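Local coordinates for protein queuine lyase ([Clostridium] spiroforme DSM 1552, PDB 6P78) that probably uses a [4Fe-4S] cluster and S-adenosylmethionine, as radical SAM enzymes do, to cleave a C-N bond of queuine in a bacterial queuine salvage pathway, at residues I144-N148 / D149-N153; I193-T197 / K198-H202; N206-R209 / N210-T213. All coordinates share one frame; numbering follows the deposited sequence. Where two conformers were deposited one is given.

Interaction 1 (I144-N148 / D149-N153). With SAM (S-adenosylmethionine), chain D.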
ATOM      1  N   ILE A 144       6.136  -4.503  -2.940  1.00 18.81           N
ATOM      2  CA  ILE A 144       7.049  -5.463  -3.584  1.00 16.12           C
ATOM      3  C   ILE A 144       6.820  -5.469  -5.094  1.00 22.27           C
ATOM      4  O   ILE A 144       7.770  -5.541  -5.882  1.00 20.46           O
ATOM      5  CB  ILE A 144       6.836  -6.877  -2.993  1.00 20.33           C
ATOM      6  CG1 ILE A 144       7.130  -6.927  -1.480  1.00 21.21           C
ATOM      7  CG2 ILE A 144       7.737  -7.910  -3.717  1.00 22.26           C
ATOM      8  CD1 ILE A 144       8.538  -6.497  -1.062  1.00 20.64           C
ATOM      9  N   GLU A 145       5.554  -5.362  -5.508  1.00 18.65           N
ATOM     10  CA  GLU A 145       5.049  -5.439  -6.884  1.00 19.72           C
ATOM     11  C   GLU A 145       5.178  -6.828  -7.508  1.00 16.62           C
ATOM     12  O   GLU A 145       4.204  -7.357  -8.049  1.00 19.02           O
ATOM     13  CB  GLU A 145       5.716  -4.398  -7.795  1.00 21.32           C
ATOM     14  CG  GLU A 145       5.944  -2.994  -7.165  1.00 21.95           C
ATOM     15  CD  GLU A 145       4.701  -2.345  -6.535  1.00 30.48           C
ATOM     16  OE1 GLU A 145       4.845  -1.248  -5.941  1.00 24.75           O
ATOM     17  OE2 GLU A 145       3.577  -2.895  -6.615  1.00 27.82           O
ATOM     18  N   THR A 146       6.386  -7.410  -7.496  1.00 18.73           N
ATOM     19  CA  THR A 146       6.585  -8.772  -7.973  1.00 19.96           C
ATOM     20  C   THR A 146       7.802  -9.343  -7.249  1.00 17.01           C
ATOM     21  O   THR A 146       8.759  -8.619  -6.952  1.00 20.36           O
ATOM     22  CB  THR A 146       6.827  -8.855  -9.490  1.00 21.32           C
ATOM     23  OG1 THR A 146       7.153 -10.216  -9.836  1.00 25.71           O
ATOM     24  CG2 THR A 146       7.988  -7.979  -9.858  1.00 25.96           C
ATOM     25  N   PHE A 147       7.743 -10.630  -6.939  1.00 20.61           N
ATOM     26  CA  PHE A 147       8.893 -11.234  -6.285  1.00 19.51           C
ATOM     27  C   PHE A 147      10.005 -11.547  -7.279  1.00 24.66           C
ATOM     28  O   PHE A 147      11.081 -11.984  -6.860  1.00 26.28           O
ATOM     29  CB  PHE A 147       8.463 -12.502  -5.546  1.00 21.09           C
ATOM     30  CG  PHE A 147       7.591 -12.207  -4.365  1.00 21.93           C
ATOM     31  CD1 PHE A 147       8.161 -11.729  -3.184  1.00 21.59           C
ATOM     32  CD2 PHE A 147       6.218 -12.323  -4.454  1.00 21.50           C
ATOM     33  CE1 PHE A 147       7.373 -11.413  -2.095  1.00 24.93           C
ATOM     34  CE2 PHE A 147       5.421 -12.007  -3.344  1.00 24.31           C
ATOM     35  CZ  PHE A 147       6.003 -11.573  -2.185  1.00 20.94           C
ATOM     36  N   ASN A 148       9.759 -11.352  -8.576  1.00 22.64           N
ATOM     37  CA  ASN A 148      10.800 -11.557  -9.582  1.00 22.54           C
ATOM     38  C   ASN A 148      11.808 -10.406  -9.512  1.00 25.95           C
ATOM     39  O   ASN A 148      11.464  -9.236  -9.723  1.00 21.31           O
ATOM     40  CB  ASN A 148      10.176 -11.681 -10.974  1.00 23.44           C
ATOM     41  CG  ASN A 148      11.192 -11.931 -12.030  1.00 26.77           C
ATOM     42  OD1 ASN A 148      11.799 -11.002 -12.565  1.00 22.61           O
ATOM     43  ND2 ASN A 148      11.399 -13.202 -12.352  1.00 31.88           N
ATOM     44  N   ASP A 149      13.057 -10.736  -9.165  1.00 22.22           N
ATOM     45  CA  ASP A 149      14.043  -9.697  -8.860  1.00 20.76           C
ATOM     46  C   ASP A 149      14.280  -8.776 -10.051  1.00 21.00           C
ATOM     47  O   ASP A 149      14.308  -7.548  -9.912  1.00 20.93           O
ATOM     48  CB  ASP A 149      15.370 -10.337  -8.452  1.00 21.95           C
ATOM     49  CG  ASP A 149      15.295 -11.092  -7.145  1.00 34.83           C
ATOM     50  OD1 ASP A 149      14.302 -10.945  -6.385  1.00 31.16           O
ATOM     51  OD2 ASP A 149      16.256 -11.853  -6.885  1.00 43.12           O
ATOM     52  N   GLU A 150      14.459  -9.359 -11.244  1.00 23.54           N
ATOM     53  CA  GLU A 150      14.795  -8.531 -12.399  1.00 23.90           C
ATOM     54  C   GLU A 150      13.633  -7.640 -12.820  1.00 25.11           C
ATOM     55  O   GLU A 150      13.839  -6.475 -13.186  1.00 24.31           O
ATOM     56  CB  GLU A 150      15.245  -9.416 -13.553  1.00 25.76           C
ATOM     57  CG  GLU A 150      16.594 -10.037 -13.299  1.00 31.86           C
ATOM     58  CD  GLU A 150      16.514 -11.350 -12.547  1.00 39.48           C
ATOM     59  OE1 GLU A 150      15.410 -11.750 -12.109  1.00 34.76           O
ATOM     60  OE2 GLU A 150      17.573 -12.001 -12.399  1.00 45.46           O
ATOM     61  N   MET A 151      12.406  -8.152 -12.811  1.00 23.62           N
ATOM     62  CA  MET A 151      11.281  -7.280 -13.140  0.79 18.50           C
ATOM     63  C   MET A 151      11.131  -6.181 -12.094  1.00 22.38           C
ATOM     64  O   MET A 151      10.918  -5.016 -12.437  1.00 21.72           O
ATOM     65  CB  MET A 151       9.991  -8.095 -13.265  0.79 20.92           C
ATOM     66  CG  MET A 151       8.750  -7.255 -13.639  0.79 22.92           C
ATOM     67  SD  MET A 151       8.598  -7.017 -15.426  0.79 29.18           S
ATOM     68  CE  MET A 151       7.131  -5.979 -15.442  0.79 22.75           C
ATOM     69  N   ARG A 152      11.278  -6.532 -10.817  1.00 18.48           N
ATOM     70  CA  ARG A 152      11.090  -5.551  -9.750  1.00 16.47           C
ATOM     71  C   ARG A 152      12.135  -4.439  -9.804  1.00 22.73           C
ATOM     72  O   ARG A 152      11.805  -3.257  -9.668  1.00 18.80           O
ATOM     73  CB  ARG A 152      11.093  -6.268  -8.397  1.00 16.77           C
ATOM     74  CG  ARG A 152      10.846  -5.332  -7.180  1.00 19.69           C
ATOM     75  CD  ARG A 152      10.875  -6.156  -5.885  1.00 20.29           C
ATOM     76  NE  ARG A 152      12.197  -6.708  -5.543  1.00 17.84           N
ATOM     77  CZ  ARG A 152      12.527  -7.990  -5.665  1.00 17.53           C
ATOM     78  NH1 ARG A 152      11.642  -8.896  -6.127  1.00 18.48           N
ATOM     79  NH2 ARG A 152      13.738  -8.383  -5.310  1.00 21.02           N
ATOM     80  N   ASN A 153      13.400  -4.784 -10.037  1.00 17.37           N
ATOM     81  CA  ASN A 153      14.464  -3.801  -9.907  1.00 17.90           C
ATOM     82  C   ASN A 153      14.996  -3.278 -11.231  1.00 21.91           C
ATOM     83  O   ASN A 153      15.451  -2.133 -11.282  1.00 25.54           O
ATOM     84  CB  ASN A 153      15.608  -4.386  -9.081  1.00 20.65           C
ATOM     85  CG  ASN A 153      15.219  -4.538  -7.630  1.00 25.18           C
ATOM     86  OD1 ASN A 153      14.508  -3.684  -7.080  1.00 23.25           O
ATOM     87  ND2 ASN A 153      15.657  -5.619  -7.000  1.00 22.45           N
TER
HETATM   88  N   SAM D 503       5.934   3.618  -1.310  1.00 31.06           N
HETATM   89  CA  SAM D 503       5.673   2.281  -0.805  1.00 29.12           C
HETATM   90  C   SAM D 503       6.321   1.250  -1.718  1.00 26.07           C
HETATM   91  O   SAM D 503       6.768   0.200  -1.249  1.00 25.21           O
HETATM   92  OXT SAM D 503       6.449   1.468  -2.931  1.00 27.16           O
HETATM   93  CB  SAM D 503       4.168   2.064  -0.673  1.00 38.96           C
HETATM   94  CG  SAM D 503       3.414   1.532  -1.894  1.00 52.96           C
HETATM   95  SD  SAM D 503       2.859   2.765  -3.107  1.00 61.25           S
HETATM   96  CE  SAM D 503       2.432   4.174  -2.042  1.00 53.93           C
HETATM   97  C5' SAM D 503       1.193   2.222  -3.621  1.00 50.84           C
HETATM   98  C4' SAM D 503       0.987   0.963  -4.494  1.00 37.62           C
HETATM   99  O4' SAM D 503       0.032   1.197  -5.522  1.00 36.24           O
HETATM  100  C3' SAM D 503       2.214   0.427  -5.227  1.00 31.12           C
HETATM  101  O3' SAM D 503       3.018  -0.392  -4.397  1.00 29.40           O
HETATM  102  C2' SAM D 503       1.588  -0.359  -6.370  1.00 28.00           C
HETATM  103  O2' SAM D 503       1.344  -1.711  -5.962  1.00 31.01           O
HETATM  104  C1' SAM D 503       0.249   0.336  -6.619  1.00 31.32           C
HETATM  105  N9  SAM D 503       0.226   1.081  -7.913  1.00 29.22           N
HETATM  106  C8  SAM D 503       0.969   2.179  -8.297  1.00 27.37           C
HETATM  107  N7  SAM D 503       0.637   2.522  -9.563  1.00 27.68           N
HETATM  108  C5  SAM D 503      -0.315   1.658  -9.997  1.00 27.49           C
HETATM  109  C6  SAM D 503      -1.001   1.524 -11.199  1.00 26.80           C
HETATM  110  N6  SAM D 503      -0.788   2.362 -12.207  1.00 27.96           N
HETATM  111  N1  SAM D 503      -1.923   0.517 -11.340  1.00 26.22           N
HETATM  112  C2  SAM D 503      -2.153  -0.375 -10.317  1.00 22.14           C
HETATM  113  N3  SAM D 503      -1.483  -0.250  -9.134  1.00 29.05           N
HETATM  114  C4  SAM D 503      -0.578   0.759  -8.969  1.00 26.89           C

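Interaction 2 (I193-T197 / K198-H202)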
ATOM      1  N   ILE A 193       1.786 -15.385  -6.896  1.00 18.88           N
ATOM      2  CA  ILE A 193       0.631 -15.783  -6.089  1.00 17.62           C
ATOM      3  C   ILE A 193       1.000 -16.976  -5.216  1.00 19.22           C
ATOM      4  O   ILE A 193       0.569 -17.063  -4.060  1.00 22.00           O
ATOM      5  CB  ILE A 193      -0.613 -16.069  -6.956  1.00 22.35           C
ATOM      6  CG1 ILE A 193      -0.969 -14.858  -7.817  1.00 23.07           C
ATOM      7  CG2 ILE A 193      -1.808 -16.530  -6.079  1.00 23.56           C
ATOM      8  CD1 ILE A 193      -1.211 -13.575  -7.045  1.00 23.31           C
ATOM      9  N   GLU A 194       1.851 -17.878  -5.722  1.00 20.49           N
ATOM     10  CA  GLU A 194       2.329 -18.981  -4.890  1.00 20.16           C
ATOM     11  C   GLU A 194       3.044 -18.452  -3.651  1.00 21.77           C
ATOM     12  O   GLU A 194       2.868 -18.978  -2.545  1.00 22.99           O
ATOM     13  CB  GLU A 194       3.277 -19.883  -5.681  1.00 22.85           C
ATOM     14  CG  GLU A 194       2.590 -20.768  -6.715  1.00 25.25           C
ATOM     15  CD  GLU A 194       3.583 -21.409  -7.692  1.00 41.42           C
ATOM     16  OE1 GLU A 194       3.130 -21.949  -8.726  1.00 45.88           O
ATOM     17  OE2 GLU A 194       4.808 -21.367  -7.417  1.00 39.45           O
ATOM     18  N   ILE A 195       3.898 -17.446  -3.835  1.00 21.15           N
ATOM     19  CA  ILE A 195       4.671 -16.909  -2.723  1.00 19.76           C
ATOM     20  C   ILE A 195       3.748 -16.165  -1.761  1.00 21.29           C
ATOM     21  O   ILE A 195       3.819 -16.343  -0.542  1.00 22.41           O
ATOM     22  CB  ILE A 195       5.782 -15.984  -3.250  1.00 20.53           C
ATOM     23  CG1 ILE A 195       6.917 -16.793  -3.872  1.00 23.57           C
ATOM     24  CG2 ILE A 195       6.313 -15.096  -2.125  1.00 20.66           C
ATOM     25  CD1 ILE A 195       7.799 -15.934  -4.788  1.00 20.76           C
ATOM     26  N   LEU A 196       2.860 -15.331  -2.302  1.00 19.33           N
ATOM     27  CA  LEU A 196       1.916 -14.602  -1.459  1.00 19.04           C
ATOM     28  C   LEU A 196       1.138 -15.559  -0.560  1.00 23.65           C
ATOM     29  O   LEU A 196       1.053 -15.369   0.667  1.00 22.88           O
ATOM     30  CB  LEU A 196       0.950 -13.815  -2.348  1.00 19.66           C
ATOM     31  CG  LEU A 196      -0.140 -13.056  -1.567  1.00 22.05           C
ATOM     32  CD1 LEU A 196       0.491 -11.907  -0.802  1.00 27.95           C
ATOM     33  CD2 LEU A 196      -1.207 -12.578  -2.525  1.00 26.26           C
ATOM     34  N   THR A 197       0.569 -16.608  -1.161  1.00 21.25           N
ATOM     35  CA  THR A 197      -0.332 -17.477  -0.416  1.00 19.95           C
ATOM     36  C   THR A 197       0.432 -18.384   0.549  1.00 24.04           C
ATOM     37  O   THR A 197      -0.125 -18.812   1.573  1.00 22.33           O
ATOM     38  CB  THR A 197      -1.210 -18.305  -1.369  1.00 22.90           C
ATOM     39  OG1 THR A 197      -0.399 -19.169  -2.191  1.00 26.18           O
ATOM     40  CG2 THR A 197      -2.050 -17.389  -2.265  1.00 29.26           C
ATOM     41  N   LYS A 198       1.700 -18.692   0.258  1.00 22.31           N
ATOM     42  CA  LYS A 198       2.433 -19.564   1.179  1.00 21.96           C
ATOM     43  C   LYS A 198       2.941 -18.801   2.401  1.00 21.92           C
ATOM     44  O   LYS A 198       2.916 -19.329   3.521  1.00 23.87           O
ATOM     45  CB  LYS A 198       3.622 -20.232   0.467  1.00 23.32           C
ATOM     46  CG  LYS A 198       4.563 -20.957   1.429  1.00 26.61           C
ATOM     47  CD  LYS A 198       5.642 -21.729   0.686  1.00 30.08           C
ATOM     48  CE  LYS A 198       6.733 -22.208   1.644  1.00 30.19           C
ATOM     49  NZ  LYS A 198       7.751 -23.001   0.902  1.00 36.06           N
ATOM     50  N   TYR A 199       3.403 -17.569   2.211  1.00 19.98           N
ATOM     51  CA  TYR A 199       4.218 -16.889   3.213  1.00 20.25           C
ATOM     52  C   TYR A 199       3.491 -15.790   3.977  1.00 24.06           C
ATOM     53  O   TYR A 199       3.918 -15.441   5.082  1.00 25.67           O
ATOM     54  CB  TYR A 199       5.450 -16.243   2.563  1.00 22.08           C
ATOM     55  CG  TYR A 199       6.524 -17.213   2.148  1.00 25.21           C
ATOM     56  CD1 TYR A 199       7.430 -17.704   3.077  1.00 29.17           C
ATOM     57  CD2 TYR A 199       6.644 -17.634   0.821  1.00 20.76           C
ATOM     58  CE1 TYR A 199       8.437 -18.584   2.693  1.00 29.72           C
ATOM     59  CE2 TYR A 199       7.636 -18.511   0.438  1.00 29.15           C
ATOM     60  CZ  TYR A 199       8.527 -18.980   1.372  1.00 30.86           C
ATOM     61  OH  TYR A 199       9.519 -19.850   0.971  1.00 38.01           O
ATOM     62  N   PHE A 200       2.452 -15.193   3.408  1.00 21.79           N
ATOM     63  CA  PHE A 200       1.947 -13.937   3.943  1.00 20.76           C
ATOM     64  C   PHE A 200       0.508 -14.072   4.405  1.00 22.16           C
ATOM     65  O   PHE A 200      -0.291 -14.766   3.778  1.00 23.64           O
ATOM     66  CB  PHE A 200       2.052 -12.832   2.909  1.00 19.15           C
ATOM     67  CG  PHE A 200       3.469 -12.465   2.573  1.00 21.76           C
ATOM     68  CD1 PHE A 200       4.145 -11.504   3.316  1.00 19.96           C
ATOM     69  CD2 PHE A 200       4.140 -13.099   1.541  1.00 19.36           C
ATOM     70  CE1 PHE A 200       5.481 -11.174   3.009  1.00 21.07           C
ATOM     71  CE2 PHE A 200       5.440 -12.761   1.234  1.00 21.01           C
ATOM     72  CZ  PHE A 200       6.107 -11.804   1.963  1.00 24.44           C
ATOM     73  N   ASP A 201       0.189 -13.373   5.492  1.00 21.53           N
ATOM     74  CA  ASP A 201      -1.154 -13.394   6.067  1.00 25.20           C
ATOM     75  C   ASP A 201      -2.048 -12.258   5.587  1.00 26.33           C
ATOM     76  O   ASP A 201      -3.251 -12.266   5.879  1.00 24.78           O
ATOM     77  CB  ASP A 201      -1.044 -13.349   7.588  1.00 26.98           C
ATOM     78  CG  ASP A 201      -0.511 -14.647   8.163  1.00 45.25           C
ATOM     79  OD1 ASP A 201      -0.811 -15.731   7.598  1.00 51.82           O
ATOM     80  OD2 ASP A 201       0.211 -14.576   9.178  1.00 55.56           O
ATOM     81  N   HIS A 202      -1.489 -11.273   4.900  1.00 23.32           N
ATOM     82  CA  HIS A 202      -2.266 -10.241   4.243  1.00 23.34           C
ATOM     83  C   HIS A 202      -1.513  -9.860   2.988  1.00 24.16           C
ATOM     84  O   HIS A 202      -0.350 -10.219   2.805  1.00 22.31           O
ATOM     85  CB  HIS A 202      -2.493  -9.008   5.132  1.00 27.87           C
ATOM     86  CG  HIS A 202      -3.377  -7.963   4.498  1.00 33.01           C
ATOM     87  ND1 HIS A 202      -2.891  -6.761   4.020  1.00 30.16           N
ATOM     88  CD2 HIS A 202      -4.710  -7.953   4.243  1.00 31.33           C
ATOM     89  CE1 HIS A 202      -3.876  -6.063   3.492  1.00 28.11           C
ATOM     90  NE2 HIS A 202      -4.994  -6.759   3.622  1.00 34.74           N
TER

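Interaction 3 (N206-R209 / N210-T213). With SAM (S-adenosylmethionine), chain D.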
ATOM      1  N   ASN A 206      -3.145  -5.689  -7.047  1.00 22.09           N
ATOM      2  CA  ASN A 206      -3.504  -4.485  -7.795  1.00 23.43           C
ATOM      3  C   ASN A 206      -3.437  -4.778  -9.290  1.00 24.51           C
ATOM      4  O   ASN A 206      -2.347  -4.944  -9.838  1.00 25.00           O
ATOM      5  CB  ASN A 206      -2.565  -3.339  -7.430  1.00 23.15           C
ATOM      6  CG  ASN A 206      -2.697  -2.916  -5.988  1.00 30.43           C
ATOM      7  OD1 ASN A 206      -3.793  -2.568  -5.529  1.00 29.97           O
ATOM      8  ND2 ASN A 206      -1.587  -2.923  -5.265  1.00 31.46           N
ATOM      9  N   ILE A 207      -4.586  -4.822  -9.958  1.00 21.48           N
ATOM     10  CA  ILE A 207      -4.575  -4.898 -11.417  1.00 24.48           C
ATOM     11  C   ILE A 207      -4.059  -3.583 -11.983  1.00 26.45           C
ATOM     12  O   ILE A 207      -4.558  -2.499 -11.652  1.00 23.63           O
ATOM     13  CB  ILE A 207      -5.971  -5.218 -11.964  1.00 26.94           C
ATOM     14  CG1 ILE A 207      -6.497  -6.513 -11.354  1.00 27.97           C
ATOM     15  CG2 ILE A 207      -5.906  -5.327 -13.493  1.00 29.36           C
ATOM     16  CD1 ILE A 207      -5.604  -7.723 -11.646  1.00 25.66           C
ATOM     17  N   TYR A 208      -3.064  -3.669 -12.863  1.00 24.63           N
ATOM     18  CA  TYR A 208      -2.364  -2.469 -13.303  1.00 22.59           C
ATOM     19  C   TYR A 208      -3.283  -1.545 -14.103  1.00 22.94           C
ATOM     20  O   TYR A 208      -4.048  -1.995 -14.959  1.00 25.56           O
ATOM     21  CB  TYR A 208      -1.141  -2.851 -14.150  1.00 25.00           C
ATOM     22  CG  TYR A 208      -0.296  -1.648 -14.445  1.00 23.75           C
ATOM     23  CD1 TYR A 208       0.378  -1.001 -13.425  1.00 24.45           C
ATOM     24  CD2 TYR A 208      -0.219  -1.120 -15.733  1.00 29.20           C
ATOM     25  CE1 TYR A 208       1.119   0.148 -13.665  1.00 24.25           C
ATOM     26  CE2 TYR A 208       0.523   0.023 -15.994  1.00 28.69           C
ATOM     27  CZ  TYR A 208       1.199   0.646 -14.955  1.00 24.47           C
ATOM     28  OH  TYR A 208       1.944   1.786 -15.208  1.00 25.19           O
ATOM     29  N   ARG A 209      -3.189  -0.243 -13.839  1.00 22.55           N
ATOM     30  CA  ARG A 209      -3.922   0.772 -14.584  1.00 23.70           C
ATOM     31  C   ARG A 209      -2.948   1.665 -15.351  1.00 22.39           C
ATOM     32  O   ARG A 209      -1.976   2.174 -14.780  1.00 27.34           O
ATOM     33  CB  ARG A 209      -4.796   1.620 -13.641  1.00 23.88           C
ATOM     34  CG  ARG A 209      -5.575   2.727 -14.363  1.00 28.44           C
ATOM     35  CD  ARG A 209      -6.497   3.491 -13.413  1.00 34.44           C
ATOM     36  NE  ARG A 209      -5.732   4.254 -12.426  1.00 36.49           N
ATOM     37  CZ  ARG A 209      -6.265   5.101 -11.547  1.00 40.81           C
ATOM     38  NH1 ARG A 209      -7.581   5.308 -11.515  1.00 37.58           N
ATOM     39  NH2 ARG A 209      -5.478   5.750 -10.699  1.00 37.80           N
ATOM     40  N   ASN A 210      -3.205   1.858 -16.644  1.00 24.53           N
ATOM     41  CA  ASN A 210      -2.422   2.811 -17.416  1.00 25.36           C
ATOM     42  C   ASN A 210      -2.515   4.196 -16.783  1.00 32.10           C
ATOM     43  O   ASN A 210      -3.561   4.592 -16.256  1.00 30.69           O
ATOM     44  CB  ASN A 210      -2.909   2.848 -18.863  1.00 26.49           C
ATOM     45  CG  ASN A 210      -2.454   1.640 -19.649  1.00 32.36           C
ATOM     46  OD1 ASN A 210      -1.486   0.997 -19.278  1.00 29.34           O
ATOM     47  ND2 ASN A 210      -3.153   1.321 -20.726  1.00 31.64           N
ATOM     48  N   ASN A 211      -1.401   4.927 -16.816  1.00 29.21           N
ATOM     49  CA  ASN A 211      -1.350   6.257 -16.220  1.00 28.20           C
ATOM     50  C   ASN A 211      -0.461   7.174 -17.048  1.00 29.47           C
ATOM     51  O   ASN A 211      -0.327   6.987 -18.265  1.00 31.65           O
ATOM     52  CB  ASN A 211      -0.872   6.189 -14.755  1.00 33.98           C
ATOM     53  CG  ASN A 211       0.497   5.513 -14.599  1.00 33.28           C
ATOM     54  OD1 ASN A 211       1.249   5.361 -15.564  1.00 30.39           O
ATOM     55  ND2 ASN A 211       0.830   5.131 -13.372  1.00 27.86           N
ATOM     56  N   SER A 212       0.160   8.159 -16.403  1.00 30.15           N
ATOM     57  CA  SER A 212       0.965   9.112 -17.156  1.00 32.04           C
ATOM     58  C   SER A 212       2.379   8.610 -17.428  1.00 33.03           C
ATOM     59  O   SER A 212       3.143   9.322 -18.084  1.00 35.60           O
ATOM     60  CB  SER A 212       1.035  10.452 -16.418  1.00 34.15           C
ATOM     61  OG  SER A 212       1.634  10.279 -15.151  1.00 43.67           O
ATOM     62  N   THR A 213       2.744   7.429 -16.932  1.00 36.02           N
ATOM     63  CA  THR A 213       4.078   6.871 -17.124  1.00 37.15           C
ATOM     64  C   THR A 213       4.115   6.002 -18.372  1.00 37.09           C
ATOM     65  O   THR A 213       3.078   5.656 -18.946  1.00 31.88           O
ATOM     66  CB  THR A 213       4.486   6.064 -15.897  1.00 32.32           C
ATOM     67  OG1 THR A 213       3.890   4.759 -15.954  1.00 26.60           O
ATOM     68  CG2 THR A 213       4.058   6.756 -14.610  1.00 29.63           C
TER
HETATM   69  N   SAM D 503       5.934   3.618  -1.310  1.00 31.06           N
HETATM   70  CA  SAM D 503       5.673   2.281  -0.805  1.00 29.12           C
HETATM   71  C   SAM D 503       6.321   1.250  -1.718  1.00 26.07           C
HETATM   72  O   SAM D 503       6.768   0.200  -1.249  1.00 25.21           O
HETATM   73  OXT SAM D 503       6.449   1.468  -2.931  1.00 27.16           O
HETATM   74  CB  SAM D 503       4.168   2.064  -0.673  1.00 38.96           C
HETATM   75  CG  SAM D 503       3.414   1.532  -1.894  1.00 52.96           C
HETATM   76  SD  SAM D 503       2.859   2.765  -3.107  1.00 61.25           S
HETATM   77  CE  SAM D 503       2.432   4.174  -2.042  1.00 53.93           C
HETATM   78  C5' SAM D 503       1.193   2.222  -3.621  1.00 50.84           C
HETATM   79  C4' SAM D 503       0.987   0.963  -4.494  1.00 37.62           C
HETATM   80  O4' SAM D 503       0.032   1.197  -5.522  1.00 36.24           O
HETATM   81  C3' SAM D 503       2.214   0.427  -5.227  1.00 31.12           C
HETATM   82  O3' SAM D 503       3.018  -0.392  -4.397  1.00 29.40           O
HETATM   83  C2' SAM D 503       1.588  -0.359  -6.370  1.00 28.00           C
HETATM   84  O2' SAM D 503       1.344  -1.711  -5.962  1.00 31.01           O
HETATM   85  C1' SAM D 503       0.249   0.336  -6.619  1.00 31.32           C
HETATM   86  N9  SAM D 503       0.226   1.081  -7.913  1.00 29.22           N
HETATM   87  C8  SAM D 503       0.969   2.179  -8.297  1.00 27.37           C
HETATM   88  N7  SAM D 503       0.637   2.522  -9.563  1.00 27.68           N
HETATM   89  C5  SAM D 503      -0.315   1.658  -9.997  1.00 27.49           C
HETATM   90  C6  SAM D 503      -1.001   1.524 -11.199  1.00 26.80           C
HETATM   91  N6  SAM D 503      -0.788   2.362 -12.207  1.00 27.96           N
HETATM   92  N1  SAM D 503      -1.923   0.517 -11.340  1.00 26.22           N
HETATM   93  C2  SAM D 503      -2.153  -0.375 -10.317  1.00 22.14           C
HETATM   94  N3  SAM D 503      -1.483  -0.250  -9.134  1.00 29.05           N
HETATM   95  C4  SAM D 503      -0.578   0.759  -8.969  1.00 26.89           C

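Interaction 1 (I144-N148 / D149-N153)
The R152 side chain starts with CG anti to the backbone N (chi1 -178°), runs straight to CD and bends at chi3 (68°), and this course carries its aliphatic part past I144 O and brings the edge of its guanidinium back to the carbonyls of the loop that enters the helix. There R152 NH1 meets T146 O at 3.0 Å, in the carbonyl plane on a lone pair and almost exactly in the guanidinium plane; F147 O receives a second, weak bond from the same nitrogen. One turn earlier in the helix, D149 adds a salt bridge: R152 NH2 lies 2.8 Å from D149 OD1, approaching from above the carboxylate plane. With two carbonyls and a carboxylate around it, the buried guanidinium is fixed in rotation, and NE is taken up by I160 O. N148 is the N-cap: its CG also stands anti to the backbone N (chi1 -178°), which lets OD1 accept from M151 N at 2.9 Å, while N148 O takes R152 N, the first regular helical bond. Before it, an ST turn has T146 OG1 accepting from N148 N, and the same hydroxyl is bonded to D192. T146 CG2 packs on M151 CG at 3.9 Å. At the other end of the loop, E145 faces the ligand, its two carboxylate oxygens bonded one each to the ribose hydroxyls of S-adenosylmethionine, OE1 to O3' at 2.5 Å and OE2 to O2' at 2.6 Å; K158 pairs with OE1. The loop connects strand 137-141 to helix 149-155, with M188 of helix 186-199 touching T146, N148 and M151, and helix 165-169 packing on F147.

Interaction 2 (I193-T197 / K198-H202)
K198 opens the last turn of helix 186-199, the helix of a beta-alpha-beta unit between strands 178-179 and 203-207, and its N is bonded to E194 O at 3.1 Å, with I195 O a weak second acceptor. Its CG lies over one face of the Y199 ring, toward the rim. Y199 keeps the helical pattern, N to I195 O at 3.0 Å, and the same carbonyl oxygen also lies at the edge of its ring, in plane; CD2 further touches I195 CG2. F200 is the first residue to leave helical backbone angles, though its N still reaches L196 O. Its ring runs alongside I195, F200 CE2 4.2 Å from I195 CG2, and carries L196 O at its edge, while the L196 side chain crosses that of F200 at about a right angle, its CD1 against F200 CB. Helix 165-169 and P175 cover this apolar patch. H202, turned away from the helix, is hydrogen-bonded to S174 and D239. On the helix side, T197 holds OG1 between its backbone N and carbonyl carbon (chi1 62°), which brings the hydroxyl back to I193 O at 3.0 Å; that oxygen also accepts T197 N, the two donors arriving from opposite faces of its carbonyl plane.

Interaction 3 (N206-R209 / N210-T213)
Y208 and N211 meet beside the adenine of S-adenosylmethionine, the tyrosine OH 3.7 Å from N211 OD1 and the ring and amide planes 78° apart. The tyrosine is the more intimate neighbour of the base: Y208 CE1 comes within 3.3 Å of N6, and CD1 lies close to N1 and C6. N211 ND2 approaches N6 to 3.4 Å and is itself bonded to F52 O. The R209 backbone supplies two hydrogen bonds to the base: R209 N donates to N1 at 2.9 Å and R209 O accepts from N6 at 2.8 Å, both nearly straight. This pairing uses the Watson-Crick edge of the adenine and reads its 6-amino group. From this segment the ribose receives a weak bond, N206 ND2 to O2'; E145 holds both of its hydroxyls.

N206 and I207 end strand 203-207 of the small parallel sheet, and the chain then runs past the base as a loop, so the adenine sits at the C-terminal end of a strand within the radical SAM core. Beyond that strand end, an Asx turn shapes the loop: N211 OD1 accepts from T213 N at 2.9 Å, from above the carbonyl plane, and from T213 OG1 at 2.7 Å, in plane on a lone pair. N211 has CG between its backbone N and carbonyl carbon (chi1 57°), which swings the amide over to the side where Y208 OH and the base lie. The tyrosine hydroxyl is bonded to I215 O, fixing the far end of the ring, while N210 OD1, 4.0 Å from Y208 CE2, takes R217 N, and R217 also reaches Y208 O. Outward from the adenine, the R209 guanidinium forms a salt bridge with the C-terminal carboxylate of D251.

Interactions 1 and 3 both bind S-adenosylmethionine without touching each other: the first holds the ribose hydroxyls through a carboxylate, whereas the second reads the adenine mainly through backbone groups. Interaction 2, its L196 side chain about 11 Å from the cofactor, is chiefly apolar and helical. It packs on interaction 1, F147 CE2 lying 3.4 Å from I195 CG2, and leads into strand 203-207, whose last two residues open interaction 3. Helices 186-199 and 165-169 serve both interactions 1 and 2: the former carries interaction 2 and touches T146, N148 and M151, the latter packs on F147, Y199 and F200. Interaction 1 is mostly buried and rich in charged and capping bonds, interaction 2 partly buried, interaction 3 nearer the surface.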